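Uncharacterized protein (Nostoc punctiforme, PDB 2R3S) is functionally uncharacterized but probably transfers a methyl group from S-adenosylmethionine to a hydroxyl oxygen of a still unknown acceptor, as O-methyltransferases do. Local coordinates at residues A[176-187]-A[207-217]. Numbering follows the deposited sequence.
With EDO (1,2-ethanediol), chain G.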
loop_
_atom_site.group_PDB
_atom_site.type_symbol
_atom_site.label_atom_id
_atom_site.label_comp_id
_atom_site.label_asym_id
_atom_site.label_seq_id
_atom_site.Cartn_x
_atom_site.Cartn_y
_atom_site.Cartn_z
ATOM N N HIS A 176 4.458 -16.449 -21.018
ATOM C CA HIS A 176 5.728 -17.180 -20.862
ATOM C C HIS A 176 5.780 -18.570 -21.502
ATOM O O HIS A 176 6.864 -19.173 -21.625
ATOM C CB HIS A 176 6.044 -17.327 -19.369
ATOM C CG HIS A 176 4.845 -17.674 -18.552
ATOM N ND1 HIS A 176 4.343 -18.953 -18.488
ATOM C CD2 HIS A 176 4.000 -16.900 -17.833
ATOM C CE1 HIS A 176 3.247 -18.958 -17.754
ATOM N NE2 HIS A 176 3.009 -17.721 -17.356
ATOM N N GLY A 177 4.614 -19.110 -21.840
ATOM C CA GLY A 177 4.492 -20.428 -22.454
ATOM C C GLY A 177 4.638 -21.655 -21.574
ATOM O O GLY A 177 4.566 -22.776 -22.063
ATOM N N LEU A 178 4.795 -21.477 -20.269
ATOM C CA LEU A 178 5.143 -22.615 -19.404
ATOM C C LEU A 178 4.025 -23.678 -19.295
ATOM O O LEU A 178 4.318 -24.853 -19.070
ATOM C CB LEU A 178 5.576 -22.161 -17.995
ATOM C CG LEU A 178 6.837 -21.288 -17.870
ATOM C CD1 LEU A 178 7.261 -21.135 -16.414
ATOM C CD2 LEU A 178 7.992 -21.828 -18.712
ATOM N N PHE A 179 2.763 -23.286 -19.428
ATOM C CA PHE A 179 1.666 -24.284 -19.331
ATOM C C PHE A 179 1.708 -25.301 -20.470
ATOM O O PHE A 179 1.810 -26.503 -20.223
ATOM C CB PHE A 179 0.300 -23.609 -19.172
ATOM C CG PHE A 179 0.152 -22.905 -17.841
ATOM C CD1 PHE A 179 -0.249 -23.615 -16.708
ATOM C CD2 PHE A 179 0.485 -21.567 -17.698
ATOM C CE1 PHE A 179 -0.351 -22.994 -15.464
ATOM C CE2 PHE A 179 0.383 -20.931 -16.453
ATOM C CZ PHE A 179 -0.033 -21.643 -15.341
ATOM N N GLY A 180 1.693 -24.823 -21.705
ATOM C CA GLY A 180 1.857 -25.693 -22.870
ATOM C C GLY A 180 3.197 -26.393 -22.916
ATOM O O GLY A 180 3.273 -27.555 -23.297
ATOM N N ILE A 181 4.260 -25.685 -22.523
ATOM C CA ILE A 181 5.602 -26.259 -22.486
ATOM C C ILE A 181 5.659 -27.453 -21.545
ATOM O O ILE A 181 6.240 -28.471 -21.885
ATOM C CB ILE A 181 6.681 -25.202 -22.104
ATOM C CG1 ILE A 181 6.889 -24.226 -23.264
ATOM C CG2 ILE A 181 7.984 -25.862 -21.771
ATOM C CD1 ILE A 181 7.445 -22.859 -22.890
ATOM N N ALA A 182 5.055 -27.342 -20.370
ATOM C CA ALA A 182 5.005 -28.478 -19.433
ATOM C C ALA A 182 4.212 -29.659 -19.993
ATOM O O ALA A 182 4.585 -30.806 -19.758
ATOM C CB ALA A 182 4.440 -28.053 -18.060
ATOM N N VAL A 183 3.110 -29.394 -20.694
ATOM C CA VAL A 183 2.381 -30.468 -21.374
ATOM C C VAL A 183 3.371 -31.165 -22.331
ATOM O O VAL A 183 3.514 -32.371 -22.295
ATOM C CB VAL A 183 1.100 -29.955 -22.087
ATOM C CG1 VAL A 183 0.461 -31.041 -22.905
ATOM C CG2 VAL A 183 0.104 -29.414 -21.050
ATOM N N ALA A 184 4.115 -30.395 -23.119
ATOM C CA ALA A 184 5.102 -30.967 -24.051
ATOM C C ALA A 184 6.163 -31.753 -23.320
ATOM O O ALA A 184 6.529 -32.838 -23.762
ATOM C CB ALA A 184 5.749 -29.863 -24.930
ATOM N N GLN A 185 6.637 -31.247 -22.175
ATOM C CA GLN A 185 7.675 -31.928 -21.387
ATOM C C GLN A 185 7.237 -33.324 -20.947
ATOM O O GLN A 185 8.037 -34.246 -20.908
ATOM C CB GLN A 185 8.058 -31.092 -20.152
ATOM C CG GLN A 185 8.748 -31.867 -19.015
ATOM C CD GLN A 185 8.808 -31.093 -17.706
ATOM O OE1 GLN A 185 8.658 -29.876 -17.682
ATOM N NE2 GLN A 185 9.036 -31.807 -16.611
ATOM N N HIS A 186 5.957 -33.475 -20.591
ATOM C CA HIS A 186 5.444 -34.764 -20.065
ATOM C C HIS A 186 4.786 -35.658 -21.104
ATOM O O HIS A 186 4.445 -36.793 -20.806
ATOM C CB HIS A 186 4.489 -34.513 -18.900
ATOM C CG HIS A 186 5.157 -33.863 -17.734
ATOM N ND1 HIS A 186 6.178 -34.469 -17.033
ATOM C CD2 HIS A 186 5.004 -32.634 -17.187
ATOM C CE1 HIS A 186 6.601 -33.655 -16.085
ATOM N NE2 HIS A 186 5.909 -32.532 -16.161
ATOM N N ASN A 187 4.611 -35.137 -22.314
ATOM C CA ASN A 187 3.981 -35.854 -23.403
ATOM C C ASN A 187 4.815 -35.691 -24.682
ATOM O O ASN A 187 4.602 -34.747 -25.440
ATOM C CB ASN A 187 2.558 -35.324 -23.620
ATOM C CG ASN A 187 1.673 -35.479 -22.382
ATOM O OD1 ASN A 187 1.106 -36.549 -22.145
ATOM N ND2 ASN A 187 1.541 -34.400 -21.594
ATOM N N ASN A 207 11.479 -19.847 -23.937
ATOM C CA ASN A 207 11.255 -20.834 -22.888
ATOM C C ASN A 207 11.097 -22.267 -23.424
ATOM O O ASN A 207 11.586 -23.209 -22.806
ATOM C CB ASN A 207 10.082 -20.418 -21.956
ATOM C CG ASN A 207 10.477 -19.309 -20.979
ATOM O OD1 ASN A 207 11.610 -19.237 -20.535
ATOM N ND2 ASN A 207 9.542 -18.444 -20.654
ATOM N N ALA A 208 10.456 -22.438 -24.578
ATOM C CA ALA A 208 10.371 -23.765 -25.211
ATOM C C ALA A 208 11.762 -24.251 -25.589
ATOM O O ALA A 208 12.123 -25.404 -25.366
ATOM C CB ALA A 208 9.470 -23.724 -26.427
ATOM N N ARG A 209 12.536 -23.354 -26.184
ATOM C CA ARG A 209 13.958 -23.602 -26.480
ATOM C C ARG A 209 14.713 -24.054 -25.218
ATOM O O ARG A 209 15.270 -25.143 -25.179
ATOM C CB ARG A 209 14.562 -22.326 -27.060
ATOM C CG ARG A 209 15.510 -22.524 -28.202
ATOM C CD ARG A 209 16.923 -22.506 -27.710
ATOM N NE ARG A 209 17.315 -21.181 -27.205
ATOM C CZ ARG A 209 18.090 -20.957 -26.136
ATOM N NH1 ARG A 209 18.581 -21.947 -25.399
ATOM N NH2 ARG A 209 18.372 -19.710 -25.785
ATOM N N ILE A 210 14.691 -23.239 -24.167
ATOM C CA ILE A 210 15.328 -23.599 -22.886
ATOM C C ILE A 210 14.894 -24.999 -22.361
ATOM O O ILE A 210 15.696 -25.744 -21.795
ATOM C CB ILE A 210 15.048 -22.497 -21.816
ATOM C CG1 ILE A 210 15.742 -21.192 -22.190
ATOM C CG2 ILE A 210 15.507 -22.923 -20.425
ATOM C CD1 ILE A 210 15.261 -19.971 -21.371
ATOM N N GLN A 211 13.633 -25.363 -22.550
ATOM C CA GLN A 211 13.108 -26.607 -21.993
ATOM C C GLN A 211 13.293 -27.852 -22.876
ATOM O O GLN A 211 13.018 -28.956 -22.433
ATOM C CB GLN A 211 11.623 -26.431 -21.663
ATOM C CG GLN A 211 11.389 -25.422 -20.545
ATOM C CD GLN A 211 12.065 -25.848 -19.259
ATOM O OE1 GLN A 211 11.922 -27.007 -18.824
ATOM N NE2 GLN A 211 12.829 -24.935 -18.655
ATOM N N GLY A 212 13.746 -27.672 -24.113
ATOM C CA GLY A 212 14.047 -28.789 -25.003
ATOM C C GLY A 212 12.881 -29.265 -25.850
ATOM O O GLY A 212 12.835 -30.428 -26.237
ATOM N N VAL A 213 11.935 -28.369 -26.132
ATOM C CA VAL A 213 10.711 -28.731 -26.834
ATOM C C VAL A 213 10.382 -27.747 -27.959
ATOM O O VAL A 213 9.262 -27.710 -28.454
ATOM C CB VAL A 213 9.522 -28.910 -25.818
ATOM C CG1 VAL A 213 9.926 -29.884 -24.735
ATOM C CG2 VAL A 213 9.078 -27.573 -25.194
ATOM N N ALA A 214 11.377 -26.972 -28.382
ATOM C CA ALA A 214 11.192 -25.951 -29.399
ATOM C C ALA A 214 10.584 -26.521 -30.690
ATOM O O ALA A 214 9.754 -25.859 -31.336
ATOM C CB ALA A 214 12.527 -25.267 -29.707
ATOM N N SER A 215 11.005 -27.729 -31.074
ATOM C CA SER A 215 10.543 -28.319 -32.329
ATOM C C SER A 215 9.072 -28.748 -32.294
ATOM O O SER A 215 8.504 -29.068 -33.332
ATOM C CB SER A 215 11.381 -29.542 -32.667
ATOM O OG SER A 215 11.146 -30.581 -31.733
ATOM N N ARG A 216 8.488 -28.809 -31.097
ATOM C CA ARG A 216 7.094 -29.188 -30.911
ATOM C C ARG A 216 6.307 -28.020 -30.384
ATOM O O ARG A 216 5.207 -28.195 -29.842
ATOM C CB ARG A 216 6.996 -30.363 -29.940
ATOM C CG ARG A 216 7.842 -31.538 -30.364
ATOM C CD ARG A 216 7.478 -32.771 -29.623
ATOM N NE ARG A 216 8.182 -32.857 -28.357
ATOM C CZ ARG A 216 7.614 -32.962 -27.161
ATOM N NH1 ARG A 216 6.292 -32.972 -27.017
ATOM N NH2 ARG A 216 8.385 -33.056 -26.092
ATOM N N TYR A 217 6.884 -26.832 -30.554
ATOM C CA TYR A 217 6.287 -25.599 -30.115
ATOM C C TYR A 217 6.054 -24.687 -31.304
ATOM O O TYR A 217 6.998 -24.266 -31.948
ATOM C CB TYR A 217 7.163 -24.888 -29.062
ATOM C CG TYR A 217 6.328 -23.926 -28.294
ATOM C CD1 TYR A 217 5.555 -24.359 -27.223
ATOM C CD2 TYR A 217 6.202 -22.603 -28.702
ATOM C CE1 TYR A 217 4.722 -23.488 -26.545
ATOM C CE2 TYR A 217 5.368 -21.731 -28.031
ATOM C CZ TYR A 217 4.634 -22.180 -26.957
ATOM O OH TYR A 217 3.811 -21.317 -26.282
HETATM C C1 EDO G . 14.062 -32.991 -24.173
HETATM O O1 EDO G . 14.278 -33.407 -22.819
HETATM C C2 EDO G . 15.270 -32.156 -24.591
HETATM O O2 EDO G . 15.141 -31.646 -25.921
HETATM O O HOH W 1 2.689 -22.494 -24.296
#
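Ile181 forms the tight part of this contact: its side-chain carbons CG1, CG2 and CD1 are all engaged, CG1 and CD1 both touching Ala208. CD1 lies 3.5 Å from the backbone N of Ala208 and also touches CB of Asn207; CG2 packs against CG of Gln211 at 3.6 Å; CG1 meets CE1 of the Tyr217 ring at 4.0 Å, the two side chains crossing at about a right angle. With CG1 anti to its carbonyl carbon (chi1 -72°), Ile181 leaves CG2 on the flank that faces Gln211 and Val213. One helical turn on, Ala184 CB rests 4.0 Å from Val213 CB. Polar bonds close both ends of this apolar strip. Asn207 ND2 donates to His176 O (2.9 Å, 165° at the hydrogen), lying in the carbonyl plane on a lone pair, and a water joins Gly177 O to the Tyr217 hydroxyl. At the other end the Arg216 guanidinium grips Ala184 O end-on: NH2 at 3.0 Å and NH1 at 3.3 Å both reach it from the same face of the carbonyl, with the oxygen near the guanidinium plane. NH1 also bonds Ala190 O and, weakly, Asn187 O. A leucine in place of Arg216 would probably leave the carbonyl of Ala184 without these two donors and the end of helix 178-186 less firmly tied to segment 207-217. The solvent side is looser, lined by exposed Gln185 and Gln211; in one of its two conformers Gln185 bonds Gln153 through OE1. The axes of segments 178-186 and 207-211 cross at only 26°, nearly parallel, as expected of successive crossover helices on one face of the sheet; with parallel strands 168-172, 191-196 and 217-221, they form the first half of the Rossmann-like methyltransferase fold.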